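PDB 3HUH: virulence protein STM3117 from Salmonella enterica subsp. enterica serovar Typhimurium, which promotes replication of the bacterium inside host macrophages and may take part in the biosynthesis and modification of the cell-wall peptidoglycan. Local coordinates for the interface of chains A and B. Sequence-based numbering; all coordinates share one arbitrary frame. Chains: chain A/B, Virulence protein STM3117.

Contact 1: the interface of chains A and B. Residues chain A 24, 27, 61, 64, 91; chain B 21, 23-24.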
# COMPACT_ATOMS: atom_id res chain seq x y z
N ILE A 24 -6.15 2.78 -4.77
CA ILE A 24 -5.04 3.25 -3.96
C ILE A 24 -4.23 4.13 -4.92
O ILE A 24 -4.01 3.75 -6.07
CB ILE A 24 -4.15 2.07 -3.50
CG1 ILE A 24 -4.87 1.27 -2.41
CG2 ILE A 24 -2.80 2.59 -3.00
CD1 ILE A 24 -4.22 -0.09 -2.12
N LEU A 27 1.41 5.11 -1.42
CA LEU A 27 1.62 4.75 -0.03
C LEU A 27 3.05 5.14 0.30
O LEU A 27 3.86 5.39 -0.60
CB LEU A 27 1.39 3.25 0.18
CG LEU A 27 2.23 2.24 -0.61
CD1 LEU A 27 3.54 2.00 0.09
CD2 LEU A 27 1.46 0.94 -0.72
N PHE A 61 5.26 3.80 -10.89
CA PHE A 61 4.94 2.56 -11.59
C PHE A 61 3.47 2.63 -11.97
O PHE A 61 2.64 3.09 -11.18
CB PHE A 61 5.23 1.32 -10.72
CG PHE A 61 4.42 1.24 -9.47
CD1 PHE A 61 3.20 0.56 -9.47
CD2 PHE A 61 4.86 1.83 -8.30
CE1 PHE A 61 2.44 0.47 -8.31
CE2 PHE A 61 4.11 1.75 -7.13
CZ PHE A 61 2.90 1.07 -7.14
N GLN A 64 0.45 4.77 -10.36
CA GLN A 64 0.53 4.90 -8.92
C GLN A 64 1.97 5.22 -8.54
O GLN A 64 2.82 5.39 -9.42
CB GLN A 64 0.09 3.59 -8.25
CG GLN A 64 -1.38 3.20 -8.51
CD GLN A 64 -1.73 1.78 -8.04
OE1 GLN A 64 -1.17 0.80 -8.52
NE2 GLN A 64 -2.68 1.68 -7.12
N PHE A 91 2.04 -6.74 -6.16
CA PHE A 91 2.06 -6.01 -7.42
C PHE A 91 1.68 -6.94 -8.55
O PHE A 91 2.13 -8.09 -8.60
CB PHE A 91 3.47 -5.47 -7.69
CG PHE A 91 3.92 -4.42 -6.71
CD1 PHE A 91 3.42 -3.13 -6.78
CD2 PHE A 91 4.82 -4.75 -5.71
CE1 PHE A 91 3.83 -2.16 -5.87
CE2 PHE A 91 5.23 -3.79 -4.78
CZ PHE A 91 4.74 -2.50 -4.86
N ILE B 21 5.46 -4.09 -14.12
CA ILE B 21 4.47 -4.04 -13.04
C ILE B 21 3.37 -3.05 -13.42
O ILE B 21 3.65 -1.89 -13.74
CB ILE B 21 5.11 -3.58 -11.71
CG1 ILE B 21 6.19 -4.57 -11.26
CG2 ILE B 21 4.03 -3.42 -10.65
CD1 ILE B 21 5.67 -5.98 -10.99
N ARG B 23 0.18 -2.51 -11.47
CA ARG B 23 -0.53 -1.87 -10.37
C ARG B 23 -0.39 -2.68 -9.09
O ARG B 23 0.14 -3.80 -9.10
CB ARG B 23 -2.02 -1.79 -10.71
CG ARG B 23 -2.64 -3.19 -10.91
CD ARG B 23 -4.10 -3.15 -11.37
NE ARG B 23 -4.68 -4.49 -11.50
CZ ARG B 23 -4.46 -5.32 -12.51
NH1 ARG B 23 -3.67 -4.98 -13.52
NH2 ARG B 23 -5.03 -6.52 -12.52
N ILE B 24 -0.89 -2.12 -7.99
CA ILE B 24 -0.91 -2.80 -6.71
C ILE B 24 -2.24 -3.55 -6.73
O ILE B 24 -3.25 -3.00 -7.15
CB ILE B 24 -0.95 -1.80 -5.53
CG1 ILE B 24 0.35 -1.00 -5.49
CG2 ILE B 24 -1.18 -2.55 -4.22
CD1 ILE B 24 0.28 0.21 -4.55

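Contact 2: the interface of chains A and B. Residues chain A 23, 25-26, 63; chain B 92, 120-121, 143.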
# COMPACT_ATOMS: atom_id res chain seq x y z
N ARG A 23 -9.57 3.65 -5.75
CA ARG A 23 -8.32 2.90 -5.82
C ARG A 23 -7.29 3.46 -4.85
O ARG A 23 -7.52 4.48 -4.19
CB ARG A 23 -7.75 3.04 -7.23
CG ARG A 23 -7.45 4.51 -7.60
CD ARG A 23 -6.90 4.68 -9.03
NE ARG A 23 -6.58 6.08 -9.35
CZ ARG A 23 -7.49 7.02 -9.60
NH1 ARG A 23 -8.78 6.74 -9.57
NH2 ARG A 23 -7.09 8.26 -9.88
N ASP A 25 -3.83 5.32 -4.47
CA ASP A 25 -3.05 6.22 -5.31
C ASP A 25 -1.57 6.02 -5.03
O ASP A 25 -0.74 5.96 -5.94
CB ASP A 25 -3.39 7.68 -5.02
CG ASP A 25 -2.71 8.63 -5.98
OD1 ASP A 25 -3.11 8.66 -7.16
OD2 ASP A 25 -1.77 9.35 -5.58
N HIS A 26 -1.24 5.95 -3.75
CA HIS A 26 0.14 5.79 -3.34
C HIS A 26 0.20 5.38 -1.89
O HIS A 26 -0.82 5.29 -1.21
CB HIS A 26 0.91 7.10 -3.55
CG HIS A 26 0.34 8.28 -2.81
ND1 HIS A 26 0.61 8.53 -1.48
CD2 HIS A 26 -0.46 9.29 -3.22
CE1 HIS A 26 0.01 9.64 -1.11
NE2 HIS A 26 -0.65 10.13 -2.15
N ALA A 63 0.10 3.82 -12.83
CA ALA A 63 -0.46 5.14 -12.57
C ALA A 63 -0.50 5.37 -11.07
O ALA A 63 -1.37 6.07 -10.55
CB ALA A 63 -1.87 5.23 -13.16
N ILE B 92 -7.99 7.23 -3.53
CA ILE B 92 -8.65 8.24 -4.35
C ILE B 92 -10.16 8.08 -4.26
O ILE B 92 -10.70 6.97 -4.38
CB ILE B 92 -8.23 8.13 -5.83
CG1 ILE B 92 -6.74 8.42 -5.96
CG2 ILE B 92 -9.07 9.09 -6.68
CD1 ILE B 92 -6.33 9.76 -5.42
N GLY B 120 -0.25 13.86 -6.13
CA GLY B 120 -0.75 12.52 -6.32
C GLY B 120 0.18 11.80 -7.27
O GLY B 120 1.14 12.41 -7.78
N ALA B 121 -0.09 10.53 -7.52
CA ALA B 121 0.74 9.73 -8.41
C ALA B 121 0.77 10.27 -9.84
O ALA B 121 1.74 10.04 -10.57
CB ALA B 121 0.24 8.29 -8.42
N TYR B 143 -8.63 14.06 -7.16
CA TYR B 143 -7.78 14.73 -8.13
C TYR B 143 -8.37 16.07 -8.56
O TYR B 143 -9.61 16.17 -8.65
CB TYR B 143 -7.57 13.84 -9.36
CG TYR B 143 -6.33 12.99 -9.26
CD1 TYR B 143 -6.36 11.74 -8.63
CD2 TYR B 143 -5.10 13.47 -9.72
CE1 TYR B 143 -5.19 10.99 -8.46
CE2 TYR B 143 -3.94 12.74 -9.55
CZ TYR B 143 -3.98 11.50 -8.92
OH TYR B 143 -2.81 10.81 -8.72

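Contact 1: the interface of chains A and B
B:Ile24, on strand 21-30 of chain B, reaches into chain A between A:Phe61, A:Phe91, A:Leu27 and A:Gln64. Its CB lies past the outer rim of the A:Gln64 amide, 4.0 Å from OE1, with NE2 scarcely farther. One atom further out, CG1 is shared by two aromatic rings, lying 3.7 Å from CZ of A:Phe61 and equally near CE1 of A:Phe91. With CG1 beside the backbone N (chi1 -66°) and the chain extended beyond it, the CD1 methyl continues along the in-plane edge of the A:Phe61 ring and ends 4.1 Å from CD2 of A:Leu27. The CG2 methyl of A:Ile24 approaches that same tip at 4.2 Å, the two isoleucines crossing at about a right angle. The side-chain carbonyl of A:Gln64 reads the backbone: B:Ile24 N donates to OE1 at 3.0 Å, in the carbonyl plane and on a lone pair. At the other end of the amide, NE2 gives an almost straight bond (172°) to A:Ile24 O at 2.7 Å, which fixes which way the amide is turned. Further along the strand, B:Ile21 sets its CG2 methyl 3.6 Å from CB of A:Phe91. An antiparallel bridge pairs A:Phe91 with B:Ile24. The site sets a hydrophobic side chain of one copy into the other and joins their strands, probably helping to hold together a dimer of the kind common in the VOC superfamily.

Contact 2: the interface of chains A and B
The A:Arg23 guanidinium lies nearly parallel to the B:Tyr143 ring (17°) but displaced past its rim, NH2 3.6 Å from CE1, so the two do not stack. One guanidinium face is covered toward its rim by CG1 of B:Ile92, whose CG2 methyl also touches NH1. The phenol ring meets A:Asp25 at its edge, with OD1 in the ring plane and the carboxylate turned 64° against it. From there the B:Tyr143 hydroxyl donates to OD1 at 2.7 Å, on the syn side but 21° out of the carboxylate plane. The second oxygen, OD2, takes the backbone N-H of B:Ala121 at 2.8 Å on its syn lone pair. Two donors of chain B thus grip one carboxylate oxygen each and hold the group's rotation. With CG anti to the backbone N, A:Asp25 points its carboxylate at B:Tyr143 and B:Ala121. Its CB packs 3.6 Å from CG1 of B:Ile92. The methyl of B:Ala121 fits against the backbone carbonyls of A:Asp25 and A:Ala63, its CB 3.5 Å from O of A:Ala63. Along the backbone, B:Ile92 N bonds A:Arg23 O at 2.9 Å within an antiparallel bridge. The site clasps strand 21-31 of chain A to chain B's strand 88-93, the loop at B:Ala121 and B:Tyr143, the last residue modelled, which probably helps hold the two copies together, if this dimer is the biological one.

Contact 1 and contact 2 lie about 9 Å apart, measured between the centres of their C-alpha atoms, within one two-fold symmetric interface. Strand 21-31 of chain A runs through both: A:Ile24 and A:Leu27 belong to contact 1, while A:Arg23 and A:Asp25 serve contact 2, with A:His26 beside them but not touching chain B, so successive residues face different surroundings. Each contact also joins an N-terminal strand to the partner's strand 88-93, with the chains exchanged. Contact 1 is largely hydrophobic and contact 2 more polar. Together with their symmetry twins they would tie each N-terminal strand into the other subunit, consistent with a dimer of VOC-type folds.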